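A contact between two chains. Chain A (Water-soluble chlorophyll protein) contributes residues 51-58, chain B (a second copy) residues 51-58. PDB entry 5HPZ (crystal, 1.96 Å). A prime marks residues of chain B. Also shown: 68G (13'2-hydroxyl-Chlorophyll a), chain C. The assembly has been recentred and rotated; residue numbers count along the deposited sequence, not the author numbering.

Chain A, residues 51-58: PYQPGLPV
Chain B, residues 51-58: PYQPGLPV

Two copies of the same proline-rich loop pack against each other in nearly opposite directions, forming a small, largely apolar contact in which tyrosine meets proline at both ends and proline meets proline in the middle. The end-to-end vectors from CA 52 to CA 57 lie 169° apart, and 348 Å² of surface, both sides summed, is buried between the stretches. The register follows from this arrangement: Tyr52 faces Pro57′, Pro54 faces Pro54′, and Pro57 faces Tyr52′.

The backbone is irregular through most of each stretch. Pro51 starts it at phi/psi -60/-40, followed by Tyr52 at -97/6 and the more extended Gln53 at -79/117. Pro54 turns back to -79/-7, Gly55 takes 102/164, and Leu56 (-93/132), Pro57 (-63/153) and Val58 (-127/170) run on extended. Chain B repeats this path closely, with Tyr52′ at -95/4, Gln53′ at -88/124, Pro54′ at -84/-11 and Gly55′ at 101/176. The combination of phi and psi calls for glycine: at these angles a CB would be jammed against the carbonyl O of the preceding proline, in either copy.

At the centre, the CA-to-CB bonds of Pro54 and Pro54′ point toward the opposing stretch, and CD of Pro54 lies 3.9 Å from CD of Pro54′. Both rings have C-gamma endo pucker. Proline suits this place because its compact ring offers carbon surface without a long chain to order, and its nitrogen, closed into the ring, leaves no NH needing a partner. Each ring also reaches the other chain's backbone: CG of Pro54 is 3.6 Å from O of Tyr52′, and O of Tyr52 is 3.5 Å from CG of Pro54′.

Tyrosine and proline form the flanking contacts. CD2 of Tyr52 approaches CG of Pro57′ to 3.9 Å, while CG of Pro57 comes within 3.6 Å of CD2 of Tyr52′, so the second pairing is slightly tighter. Both tyrosines use the m rotamer, with chi1/chi2 of -49°/-78° in Tyr52 and -54°/-72° in Tyr52′. Their broad rings supply carbon surface to the prolines, which meet them obliquely with C-gamma exo pucker, while both tyrosines remain partly exposed.

The two copies differ in how much of Gln53 is modelled. Gln53 has chi1 -50° (m), and its side chain is not modelled beyond CG. Gln53′ is modelled in full, with chi1 -42° (m), chi2 -59° (m) and chi3 135°; its CA-to-CB bond points sideways, but the end of the chain comes nearer to chain A. As modelled, O of Gly55 and OE1 of Gln53′ are 3.2 Å apart, although the amide is probably turned over.

A 13'2-hydroxyl-chlorophyll a lies beside the contact, as befits a water-soluble chlorophyll protein. CD2 of Leu56 is 3.9 Å from its CAC atom, an apolar approach that suits leucine. Leu56 has chi1 -174° (t) and chi2 70° (p), and CB of Gln53 lies 3.8 Å from the pigment's OBD atom.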

# COMPACT_ATOMS: atom_id res chain seq x y z
N PRO A 51 -14.87 -16.11 0.24
CA PRO A 51 -15.93 -16.94 0.82
C PRO A 51 -15.70 -17.63 2.19
O PRO A 51 -16.61 -17.73 3.01
CB PRO A 51 -16.17 -18.01 -0.25
CG PRO A 51 -15.10 -17.86 -1.26
CD PRO A 51 -14.58 -16.45 -1.16
N TYR A 52 -14.51 -18.14 2.42
CA TYR A 52 -14.27 -18.84 3.69
C TYR A 52 -13.61 -17.97 4.76
O TYR A 52 -13.26 -18.47 5.83
CB TYR A 52 -13.43 -20.08 3.42
CG TYR A 52 -14.01 -20.86 2.27
CD1 TYR A 52 -15.14 -21.66 2.46
CD2 TYR A 52 -13.50 -20.73 0.98
CE1 TYR A 52 -15.70 -22.35 1.40
CE2 TYR A 52 -14.04 -21.43 -0.08
CZ TYR A 52 -15.15 -22.22 0.15
OH TYR A 52 -15.71 -22.90 -0.89
N GLN A 53 -13.45 -16.67 4.49
CA GLN A 53 -13.00 -15.75 5.53
C GLN A 53 -14.21 -15.41 6.44
O GLN A 53 -15.21 -14.80 6.03
CB GLN A 53 -12.27 -14.53 4.97
CG GLN A 53 -11.17 -14.85 3.96
N PRO A 54 -14.12 -15.79 7.72
CA PRO A 54 -15.23 -15.66 8.64
C PRO A 54 -15.47 -14.26 9.21
O PRO A 54 -16.43 -14.04 9.93
CB PRO A 54 -14.82 -16.62 9.78
CG PRO A 54 -13.31 -16.44 9.83
CD PRO A 54 -12.93 -16.39 8.38
N GLY A 55 -14.59 -13.30 8.97
CA GLY A 55 -14.69 -12.06 9.70
C GLY A 55 -13.69 -11.97 10.83
O GLY A 55 -13.04 -12.95 11.22
N LEU A 56 -13.51 -10.77 11.31
CA LEU A 56 -12.75 -10.57 12.53
C LEU A 56 -13.74 -10.58 13.67
O LEU A 56 -14.77 -9.89 13.61
CB LEU A 56 -12.01 -9.23 12.52
CG LEU A 56 -11.06 -8.94 13.69
CD1 LEU A 56 -9.84 -9.85 13.59
CD2 LEU A 56 -10.63 -7.47 13.63
N PRO A 57 -13.44 -11.35 14.73
CA PRO A 57 -14.43 -11.42 15.76
C PRO A 57 -14.67 -10.09 16.41
O PRO A 57 -13.81 -9.18 16.43
CB PRO A 57 -13.80 -12.38 16.81
CG PRO A 57 -12.62 -13.01 16.18
CD PRO A 57 -12.17 -12.00 15.15
N VAL A 58 -15.88 -9.98 16.91
CA VAL A 58 -16.33 -8.88 17.77
C VAL A 58 -16.93 -9.47 19.07
O VAL A 58 -17.17 -10.69 19.16
CB VAL A 58 -17.43 -8.06 17.11
CG1 VAL A 58 -16.98 -7.46 15.78
CG2 VAL A 58 -18.67 -8.91 16.91
N PRO B 51 -5.59 -15.63 14.59
CA PRO B 51 -5.98 -16.99 14.99
C PRO B 51 -7.17 -17.60 14.24
O PRO B 51 -7.19 -18.81 13.93
CB PRO B 51 -6.32 -16.85 16.48
CG PRO B 51 -6.47 -15.39 16.74
CD PRO B 51 -5.81 -14.62 15.64
N TYR B 52 -8.15 -16.80 13.88
CA TYR B 52 -9.34 -17.41 13.29
C TYR B 52 -9.40 -17.48 11.76
O TYR B 52 -10.34 -18.00 11.17
CB TYR B 52 -10.53 -16.72 13.86
CG TYR B 52 -10.47 -16.77 15.36
CD1 TYR B 52 -10.69 -17.97 16.03
CD2 TYR B 52 -10.13 -15.63 16.10
CE1 TYR B 52 -10.62 -18.05 17.42
CE2 TYR B 52 -10.07 -15.69 17.49
CZ TYR B 52 -10.32 -16.90 18.13
OH TYR B 52 -10.26 -16.97 19.48
N GLN B 53 -8.34 -17.05 11.12
CA GLN B 53 -8.28 -17.04 9.72
C GLN B 53 -7.75 -18.39 9.26
O GLN B 53 -6.67 -18.77 9.62
CB GLN B 53 -7.43 -15.87 9.31
CG GLN B 53 -7.78 -14.65 10.18
CD GLN B 53 -9.27 -14.21 10.08
OE1 GLN B 53 -10.00 -13.91 11.11
NE2 GLN B 53 -9.72 -14.14 8.82
N PRO B 54 -8.49 -19.10 8.43
CA PRO B 54 -8.21 -20.50 8.13
C PRO B 54 -7.18 -20.68 7.08
O PRO B 54 -6.66 -21.79 6.93
CB PRO B 54 -9.53 -21.02 7.61
CG PRO B 54 -10.20 -19.81 7.01
CD PRO B 54 -9.80 -18.66 7.88
N GLY B 55 -6.83 -19.60 6.41
CA GLY B 55 -5.92 -19.67 5.30
C GLY B 55 -6.75 -19.59 4.03
O GLY B 55 -7.97 -19.54 4.09
N LEU B 56 -6.07 -19.56 2.90
CA LEU B 56 -6.70 -19.63 1.60
C LEU B 56 -6.65 -21.07 1.10
O LEU B 56 -5.63 -21.73 1.23
CB LEU B 56 -6.00 -18.72 0.59
CG LEU B 56 -6.74 -18.55 -0.76
CD1 LEU B 56 -7.95 -17.58 -0.57
CD2 LEU B 56 -5.83 -18.02 -1.84
N PRO B 57 -7.75 -21.57 0.52
CA PRO B 57 -7.74 -22.93 0.08
C PRO B 57 -6.73 -23.27 -0.98
O PRO B 57 -6.37 -22.44 -1.84
CB PRO B 57 -9.15 -23.11 -0.49
CG PRO B 57 -10.00 -22.21 0.31
CD PRO B 57 -9.11 -21.00 0.48
N VAL B 58 -6.27 -24.50 -0.91
CA VAL B 58 -5.48 -25.09 -1.98
C VAL B 58 -6.07 -26.41 -2.48
O VAL B 58 -6.87 -27.07 -1.81
CB VAL B 58 -4.03 -25.38 -1.50
CG1 VAL B 58 -3.39 -24.12 -0.97
CG2 VAL B 58 -4.01 -26.44 -0.40
C1 68G C . -10.22 -9.05 -0.49
C2 68G C . -8.79 -9.58 -0.70
C3 68G C . -7.98 -8.91 -1.72
C4 68G C . -8.69 -7.84 -2.47
C5 68G C . -6.56 -9.34 -2.11
C6 68G C . -5.53 -8.89 -1.13
C7 68G C . -5.51 -7.42 -0.89
C8 68G C . -4.15 -7.14 -0.27
C9 68G C . -3.98 -7.74 1.15
C10 68G C . -4.00 -5.65 -0.14
C11 68G C . -3.06 -5.24 -1.19
C12 68G C . -2.83 -3.78 -0.86
C13 68G C . -2.98 -3.03 -2.19
C14 68G C . -1.98 -3.58 -3.25
C15 68G C . -2.73 -1.54 -1.88
C16 68G C . -3.37 -0.65 -2.94
C17 68G C . -3.05 0.75 -2.43
C18 68G C . -3.60 1.67 -3.46
C19 68G C . -3.92 2.99 -2.80
C20 68G C . -2.48 1.92 -4.47
O2A 68G C . -10.29 -7.64 -0.12
CGA 68G C . -11.44 -7.51 0.60
O1A 68G C . -12.32 -8.38 0.70
CBA 68G C . -11.55 -6.23 1.35
CAA 68G C . -11.07 -6.55 2.81
C2A 68G C . -9.52 -6.80 2.92
C3A 68G C . -8.83 -5.52 2.67
CMA 68G C . -7.59 -5.90 1.90
C4A 68G C . -8.40 -4.99 3.96
CHB 68G C . -7.75 -3.85 4.19
NA 68G C . -8.68 -5.92 4.85
C1A 68G C . -9.24 -7.01 4.31
CHA 68G C . -9.51 -8.10 5.04
CBD 68G C . -9.97 -9.40 4.65
CGD 68G C . -9.11 -10.02 3.65
O1D 68G C . -9.57 -10.56 2.62
O2D 68G C . -7.78 -9.97 3.88
CED 68G C . -7.02 -10.57 2.85
O 68G C . -11.21 -9.42 4.05
CAD 68G C . -10.00 -10.17 5.87
OBD 68G C . -10.43 -11.36 5.94
C3D 68G C . -9.55 -9.38 6.89
C2D 68G C . -9.24 -9.22 8.21
CMD 68G C . -9.36 -10.18 9.17
C4D 68G C . -9.26 -8.19 6.36
ND 68G C . -8.78 -7.34 7.25
C1D 68G C . -8.76 -7.98 8.44
CHD 68G C . -8.31 -7.41 9.62
C4C 68G C . -7.76 -6.21 9.88
NC 68G C . -7.64 -5.24 8.92
MG 68G C . -8.18 -5.44 6.96
C3C 68G C . -7.26 -5.66 11.03
CAC 68G C . -7.16 -6.32 12.39
CBC 68G C . -5.84 -7.15 12.31
C2C 68G C . -6.83 -4.40 10.76
CMC 68G C . -6.28 -3.57 11.67
C1C 68G C . -7.07 -4.13 9.44
CHC 68G C . -6.80 -3.03 8.71
C4B 68G C . -6.75 -2.87 7.37
NB 68G C . -7.44 -3.64 6.52
C1B 68G C . -7.20 -3.25 5.27
C2B 68G C . -6.32 -2.20 5.34
CMB 68G C . -5.82 -1.53 4.28
C3B 68G C . -6.10 -1.95 6.64
CAB 68G C . -5.30 -1.07 7.27
CBB 68G C . -4.81 0.27 6.74